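Alpha-glucosidase YIHQ (Escherichia coli, PDB 5AEG) hydrolyses sulfoquinovosyl diacylglycerides and simple sulfoquinovosides to sulfoquinovose, and so is likely to take part in the use of plant sulfolipids as a source of carbon and sulfur. Local coordinates at residues K604-Y607 with I613-A616; F530-R535 with P585-L590; H498-S503 with E574-N579. One frame throughout, in Å; residues are numbered along the deposited sequence.

Contact 1: K604-Y607 with I613-A616; sequences KYQY and ILVA
Tyr607 and Val615 are joined twice through their backbones, as a hydrogen-bonded antiparallel pair demands. Val615 N gives its hydrogen to Tyr607 O at 2.8 Å, an almost straight bond of 173°. In return, Tyr607 N reaches Val615 O at 3.1 Å. One residue further out the chains draw closer without bonding to each other, with the CA atoms of Gln606 and Ala616 4.4 Å apart. The arrangement is that of a β-hairpin: strand 607-609 turns back into strand 613-615, and the two are neighbours in the antiparallel sheet of the C-terminal domain.

The main side-chain contact is a CH-pi interaction. Val615 puts its CB over one face of the Tyr607 ring, 3.9 Å from the centroid and displaced toward the rim, so that Tyr607 CZ comes within 3.6 Å of that carbon. The two methyls straddle this end of the ring, CG1 toward the hydroxyl and CG2 toward CE2. Tyr607 holds its CG between the backbone N and the carbonyl carbon (chi1 62°), which lays the ring alongside the valine, both side chains pointing the same way. Its hydroxyl goes on to hydrogen-bond Phe530 O, while Val487 and Leu491 of helix 486-495 also pack against the side chain. With an alanine here, Val615 would probably lose the ring beneath its CB, and Phe530 O would be left without its hydroxyl partner.

On the other side of the hairpin the packing is mixed. Gln606 NE2 lies 3.8 Å from Leu614 CD2, yet its polar partner is Tyr629 O. Nearer the backbone, Gln606 CB meets Ala616 CB at 3.9 Å, and Leu628 of strand 625-630 covers this pair together with Leu614.

Contact 2: F530-R535 with P585-L590; sequences FTPMMR and PVMRPL
Met587 brings the end of its side chain up to Thr531, with the sulfur SD 3.9 Å from the threonine methyl CG2. The terminal methyl follows: Met587 CE is 4.0 Å from the same CG2, so the thioether end lies against that methyl while the two side chains pass at a slant. A CG anti to the carbonyl carbon (chi1 -66°) and an extended chi2 carry SD to the threonine; the bend at chi3 (67°) then only sets where CE lies. The threonine meets the sulfur with its methyl and CB, while its hydroxyl OG1 is bonded to Ser528 O at the end of helix 518-528.

The neighbouring proline takes the other share of the contact. Pro532 CD stands 4.1 Å from Met587 SD, the two side chains crossing at about a right angle, so the sulfur touches both residues of the pair. Further along the ring, Pro532 CG faces Val586 CG1 at 4.3 Å, a looser approach. No hydrogen bond crosses between the segments; apolar surface alone brings them together, and all four residues are buried. Ala490 and Tyr607 also pack on Met587, and Leu500 on Val586.

Within segment 585-590 a side-chain bond bridges the turn from Pro585 to Arg588. Arg588 NE bonds Pro585 O at 2.7 Å, with the oxygen lying close to the guanidinium plane, and this tie spans the two residues that do the packing. Arg588 NH1 has a second partner in His593.

Thr531 and Pro532 belong to the loop that leads from helix 518-528 into strand 534-536, the last strand of the (β/α)8 barrel; edge strand 587-588 of the C-terminal β-domain therefore packs on an α-to-β loop, at the barrel end opposite that where TIM-barrel enzymes carry their catalytic residues.

Contact 3: H498-S503 with E574-N579; sequences HGLHHS and EAVALN
The chain at Gly499 passes closest to helix 569-582 at Asn579, with 6.3 Å between their CA atoms, and has drawn off slightly by Leu500, whose CA lies 7.8 Å from that of Val576. The CB of Asn579 is directed toward segment 498-503, and its amide continues to Gly499 and Leu500. Its carbonyl oxygen OD1 rests 3.4 Å from Gly499 CA, and a CB built onto the glycine would fall about 2.0 Å from that oxygen, an evident clash. With Asn579 in this rotamer, so close an approach is probably possible only without a side chain at this position.

Leu500 meets the same helix with its branched end. Its CG lies 3.6 Å from Asn579 ND2, and CD2 reaches across to Val576 CG2 at 4.1 Å, the two apolar side chains meeting at about a right angle. Val576 and Asn579, three residues apart, share one face of the helix, and the leucine touches both. With CG anti to its own carbonyl carbon (chi1 -54°), Leu500 swings its end toward the helix although its CB does not point there.

On the backbone side, Leu500 N makes a weak bond to His498 ND1 at 3.4 Å, while His498 NE2 bonds Ser465 O, a pattern consistent with a neutral ring protonated at NE2.

Asn579 forms no hydrogen bond to segment 498-503; its ND2 turns to Gln246 OE1, the oxygen that also takes Gly499 N. Gln246 OE1 thus bridges the two segments, while the direct touch between them rests on close packing.

In the fold
Contact 3 opens first, at 498-503, where the chain enters barrel strand 501-505. Contact 2 opens at 530-535, one helix later, on the way into the neighbouring strand 534-536. Contact 3 then closes at 574-579 on helix 569-582, and contact 2 closes just beyond it at 585-590, so the two loops cross rather than nest. They also touch: Val586 N bonds Gly499 O, and Arg535 NE lies within bonding distance of His502 NE2. Contact 1 follows in series, a short hairpin loop within the C-terminal sheet to which strand 587-588 also belongs. Together they join the last two barrel strands, helix 569-582 and the C-terminal β-domain.

Contact 1: K604-Y607 with I613-A616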
# COMPACT_ATOMS: atom_id res chain seq x y z
N LYS A 604 14.41 8.23 -4.86
CA LYS A 604 12.91 8.07 -4.69
C LYS A 604 12.20 7.54 -5.93
O LYS A 604 11.12 6.93 -5.81
CB LYS A 604 12.29 9.49 -4.38
CG LYS A 604 12.89 10.11 -3.19
CD LYS A 604 12.46 11.59 -2.97
CE LYS A 604 11.02 11.59 -2.64
NZ LYS A 604 10.73 12.90 -1.96
N TYR A 605 12.74 7.84 -7.13
CA TYR A 605 11.99 7.70 -8.42
C TYR A 605 12.66 6.66 -9.39
O TYR A 605 12.37 6.65 -10.58
CB TYR A 605 11.77 9.08 -9.04
CG TYR A 605 11.00 10.00 -8.11
CD1 TYR A 605 9.68 9.67 -7.70
CD2 TYR A 605 11.55 11.18 -7.63
CE1 TYR A 605 8.98 10.47 -6.82
CE2 TYR A 605 10.84 12.02 -6.77
CZ TYR A 605 9.56 11.65 -6.37
OH TYR A 605 8.87 12.47 -5.47
N GLN A 606 13.48 5.77 -8.84
CA GLN A 606 14.00 4.63 -9.55
C GLN A 606 14.16 3.46 -8.65
O GLN A 606 14.17 3.56 -7.42
CB GLN A 606 15.34 5.03 -10.22
CG GLN A 606 16.39 5.48 -9.32
CD GLN A 606 17.72 5.71 -10.06
OE1 GLN A 606 17.97 6.81 -10.61
NE2 GLN A 606 18.50 4.66 -10.20
N TYR A 607 14.22 2.28 -9.30
CA TYR A 607 14.14 1.03 -8.67
C TYR A 607 14.81 -0.04 -9.46
O TYR A 607 15.10 0.16 -10.63
CB TYR A 607 12.69 0.58 -8.33
CG TYR A 607 11.79 0.41 -9.52
CD1 TYR A 607 11.16 1.54 -10.14
CD2 TYR A 607 11.52 -0.84 -10.04
CE1 TYR A 607 10.31 1.38 -11.24
CE2 TYR A 607 10.67 -0.99 -11.16
CZ TYR A 607 10.07 0.12 -11.75
OH TYR A 607 9.22 -0.11 -12.81
N ILE A 613 17.59 -5.62 -13.47
CA ILE A 613 17.10 -4.52 -14.32
C ILE A 613 16.95 -3.29 -13.47
O ILE A 613 16.39 -3.35 -12.36
CB ILE A 613 15.72 -4.87 -14.91
CG1 ILE A 613 15.85 -6.06 -15.85
CG2 ILE A 613 15.16 -3.65 -15.67
CD1 ILE A 613 14.57 -6.63 -16.41
N LEU A 614 17.42 -2.15 -13.97
CA LEU A 614 17.27 -0.90 -13.31
C LEU A 614 16.28 -0.08 -14.12
O LEU A 614 16.46 0.10 -15.36
CB LEU A 614 18.60 -0.20 -13.17
CG LEU A 614 18.66 1.18 -12.44
CD1 LEU A 614 20.02 1.37 -11.78
CD2 LEU A 614 18.33 2.37 -13.27
N VAL A 615 15.29 0.53 -13.44
CA VAL A 615 14.20 1.31 -14.15
C VAL A 615 14.11 2.71 -13.57
O VAL A 615 14.02 2.88 -12.32
CB VAL A 615 12.82 0.64 -14.06
CG1 VAL A 615 11.74 1.35 -14.91
CG2 VAL A 615 12.88 -0.85 -14.37
N ALA A 616 14.09 3.71 -14.43
CA ALA A 616 13.86 5.05 -13.96
C ALA A 616 12.78 5.66 -14.83
O ALA A 616 13.06 6.26 -15.85
CB ALA A 616 15.11 5.87 -13.98

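Contact 2: F530-R535 with P585-L590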
# COMPACT_ATOMS: atom_id res chain seq x y z
N PHE A 530 7.28 -2.62 -16.74
CA PHE A 530 8.37 -2.98 -15.81
C PHE A 530 7.99 -3.12 -14.36
O PHE A 530 8.69 -2.64 -13.46
CB PHE A 530 9.55 -2.03 -16.08
CG PHE A 530 10.14 -2.27 -17.45
CD1 PHE A 530 11.13 -3.23 -17.63
CD2 PHE A 530 9.68 -1.59 -18.54
CE1 PHE A 530 11.71 -3.47 -18.87
CE2 PHE A 530 10.22 -1.86 -19.81
CZ PHE A 530 11.28 -2.77 -19.96
N THR A 531 6.79 -3.69 -14.16
CA THR A 531 6.22 -3.97 -12.84
C THR A 531 5.60 -5.36 -12.94
O THR A 531 5.52 -5.92 -14.04
CB THR A 531 5.17 -2.93 -12.37
OG1 THR A 531 4.00 -3.08 -13.16
CG2 THR A 531 5.68 -1.57 -12.44
N PRO A 532 5.15 -5.96 -11.80
CA PRO A 532 4.62 -7.27 -11.98
C PRO A 532 3.17 -7.43 -12.52
O PRO A 532 2.67 -8.59 -12.67
CB PRO A 532 4.73 -7.92 -10.58
CG PRO A 532 4.77 -6.82 -9.65
CD PRO A 532 5.49 -5.66 -10.39
N MET A 533 2.48 -6.34 -12.83
CA MET A 533 1.10 -6.48 -13.32
C MET A 533 0.76 -5.25 -14.15
O MET A 533 1.06 -4.15 -13.72
CB MET A 533 0.13 -6.66 -12.13
CG MET A 533 -1.32 -6.79 -12.55
SD MET A 533 -2.29 -7.28 -11.14
CE MET A 533 -3.93 -7.00 -11.83
N MET A 534 0.15 -5.47 -15.29
CA MET A 534 -0.32 -4.45 -16.18
C MET A 534 -1.86 -4.43 -16.19
O MET A 534 -2.48 -5.44 -16.55
CB MET A 534 0.14 -4.70 -17.61
CG MET A 534 1.66 -4.58 -17.78
SD MET A 534 2.17 -4.54 -19.49
CE MET A 534 1.70 -2.90 -20.12
N ARG A 535 -2.45 -3.29 -15.80
CA ARG A 535 -3.93 -3.19 -15.70
C ARG A 535 -4.29 -1.74 -15.90
O ARG A 535 -3.66 -0.87 -15.27
CB ARG A 535 -4.45 -3.70 -14.35
CG ARG A 535 -5.98 -3.52 -14.24
CD ARG A 535 -6.52 -3.82 -12.88
NE ARG A 535 -5.83 -3.02 -11.81
CZ ARG A 535 -6.07 -1.73 -11.59
NH1 ARG A 535 -6.94 -1.01 -12.34
NH2 ARG A 535 -5.41 -1.07 -10.63
N PRO A 585 11.47 -8.31 -2.15
CA PRO A 585 10.39 -7.73 -3.05
C PRO A 585 10.74 -7.64 -4.55
O PRO A 585 11.91 -7.58 -4.95
CB PRO A 585 10.17 -6.36 -2.45
CG PRO A 585 11.58 -5.96 -1.98
CD PRO A 585 12.10 -7.27 -1.33
N VAL A 586 9.70 -7.57 -5.37
CA VAL A 586 9.89 -7.56 -6.83
C VAL A 586 10.44 -6.25 -7.32
O VAL A 586 11.36 -6.23 -8.12
CB VAL A 586 8.59 -7.95 -7.58
CG1 VAL A 586 8.83 -7.97 -9.08
CG2 VAL A 586 8.14 -9.32 -7.10
N MET A 587 9.94 -5.11 -6.79
CA MET A 587 10.53 -3.86 -7.10
C MET A 587 11.32 -3.45 -5.88
O MET A 587 10.80 -3.37 -4.78
CB MET A 587 9.42 -2.81 -7.42
CG MET A 587 8.68 -3.12 -8.66
SD MET A 587 7.07 -2.24 -8.85
CE MET A 587 7.59 -0.57 -9.04
N ARG A 588 12.62 -3.22 -6.10
CA ARG A 588 13.57 -3.08 -5.02
C ARG A 588 14.27 -1.74 -4.95
O ARG A 588 14.74 -1.19 -5.99
CB ARG A 588 14.66 -4.19 -5.22
CG ARG A 588 14.08 -5.58 -5.24
CD ARG A 588 15.10 -6.68 -5.55
NE ARG A 588 14.47 -7.94 -5.86
CZ ARG A 588 15.12 -9.06 -6.20
NH1 ARG A 588 16.46 -9.10 -6.27
NH2 ARG A 588 14.46 -10.16 -6.53
N PRO A 589 14.51 -1.23 -3.72
CA PRO A 589 15.34 -0.08 -3.51
C PRO A 589 16.78 -0.46 -3.96
O PRO A 589 17.15 -1.61 -3.74
CB PRO A 589 15.28 0.11 -1.98
CG PRO A 589 14.00 -0.56 -1.57
CD PRO A 589 13.88 -1.72 -2.48
N LEU A 590 17.48 0.45 -4.61
CA LEU A 590 18.85 0.11 -5.15
C LEU A 590 19.83 -0.35 -4.01
O LEU A 590 20.71 -1.20 -4.25
CB LEU A 590 19.45 1.23 -5.87
CG LEU A 590 19.19 1.29 -7.39
CD1 LEU A 590 17.72 1.49 -7.80
CD2 LEU A 590 20.05 2.32 -8.06

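Contact 3: H498-S503 with E574-N579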
# COMPACT_ATOMS: atom_id res chain seq x y z
N HIS A 498 5.74 -5.86 1.83
CA HIS A 498 4.81 -6.22 0.75
C HIS A 498 5.54 -5.90 -0.60
O HIS A 498 5.96 -4.74 -0.90
CB HIS A 498 3.47 -5.51 0.84
CG HIS A 498 2.41 -6.24 0.06
ND1 HIS A 498 2.52 -6.51 -1.30
CD2 HIS A 498 1.30 -6.89 0.48
CE1 HIS A 498 1.50 -7.25 -1.69
NE2 HIS A 498 0.74 -7.48 -0.63
N GLY A 499 5.80 -6.97 -1.37
CA GLY A 499 6.65 -6.96 -2.55
C GLY A 499 5.91 -7.13 -3.90
O GLY A 499 6.54 -7.33 -4.89
N LEU A 500 4.57 -7.02 -3.94
CA LEU A 500 3.79 -7.09 -5.16
C LEU A 500 2.94 -5.84 -5.33
O LEU A 500 1.99 -5.65 -4.57
CB LEU A 500 2.90 -8.37 -5.16
CG LEU A 500 3.64 -9.71 -4.93
CD1 LEU A 500 2.66 -10.84 -4.78
CD2 LEU A 500 4.57 -9.95 -6.05
N HIS A 501 3.22 -5.01 -6.35
CA HIS A 501 2.67 -3.68 -6.43
C HIS A 501 2.47 -3.29 -7.88
O HIS A 501 3.38 -3.43 -8.66
CB HIS A 501 3.67 -2.67 -5.80
CG HIS A 501 3.12 -1.31 -5.51
ND1 HIS A 501 3.41 -0.21 -6.28
CD2 HIS A 501 2.41 -0.86 -4.46
CE1 HIS A 501 2.90 0.87 -5.73
NE2 HIS A 501 2.33 0.51 -4.58
N HIS A 502 1.31 -2.68 -8.17
CA HIS A 502 1.07 -2.04 -9.49
C HIS A 502 0.22 -0.83 -9.32
O HIS A 502 -0.19 -0.44 -8.17
CB HIS A 502 0.44 -3.05 -10.51
CG HIS A 502 -1.01 -3.35 -10.28
ND1 HIS A 502 -1.47 -4.10 -9.23
CD2 HIS A 502 -2.11 -2.98 -10.97
CE1 HIS A 502 -2.77 -4.27 -9.32
NE2 HIS A 502 -3.20 -3.51 -10.31
N SER A 503 0.06 -0.13 -10.44
CA SER A 503 -0.73 1.08 -10.47
C SER A 503 -1.68 1.05 -11.70
O SER A 503 -1.49 0.28 -12.67
CB SER A 503 0.14 2.34 -10.46
OG SER A 503 1.02 2.39 -11.64
N GLU A 574 10.38 -15.83 -11.61
CA GLU A 574 11.44 -16.09 -10.66
C GLU A 574 11.47 -15.06 -9.49
O GLU A 574 11.60 -15.44 -8.30
CB GLU A 574 12.80 -16.17 -11.38
CG GLU A 574 14.01 -16.29 -10.43
CD GLU A 574 15.34 -16.19 -11.17
OE1 GLU A 574 15.89 -15.09 -11.49
OE2 GLU A 574 15.80 -17.27 -11.56
N ALA A 575 11.39 -13.77 -9.82
CA ALA A 575 11.32 -12.73 -8.79
C ALA A 575 10.14 -12.89 -7.86
O ALA A 575 10.30 -12.82 -6.61
CB ALA A 575 11.38 -11.32 -9.42
N VAL A 576 8.96 -13.16 -8.42
CA VAL A 576 7.75 -13.38 -7.59
C VAL A 576 7.90 -14.61 -6.66
O VAL A 576 7.42 -14.61 -5.54
CB VAL A 576 6.51 -13.43 -8.50
CG1 VAL A 576 5.30 -13.98 -7.78
CG2 VAL A 576 6.26 -12.06 -9.11
N ALA A 577 8.59 -15.66 -7.13
CA ALA A 577 8.84 -16.85 -6.30
C ALA A 577 9.77 -16.50 -5.11
O ALA A 577 9.48 -16.87 -3.97
CB ALA A 577 9.38 -18.01 -7.21
N LEU A 578 10.80 -15.71 -5.34
CA LEU A 578 11.67 -15.18 -4.25
C LEU A 578 10.95 -14.31 -3.22
O LEU A 578 11.17 -14.40 -1.97
CB LEU A 578 12.83 -14.41 -4.81
CG LEU A 578 13.82 -15.34 -5.51
CD1 LEU A 578 14.68 -14.55 -6.47
CD2 LEU A 578 14.73 -16.10 -4.47
N ASN A 579 10.02 -13.48 -3.73
CA ASN A 579 9.16 -12.76 -2.83
C ASN A 579 8.35 -13.63 -1.92
O ASN A 579 8.25 -13.36 -0.73
CB ASN A 579 8.18 -11.83 -3.63
CG ASN A 579 7.42 -10.91 -2.72
OD1 ASN A 579 8.00 -10.01 -2.05
ND2 ASN A 579 6.14 -11.09 -2.68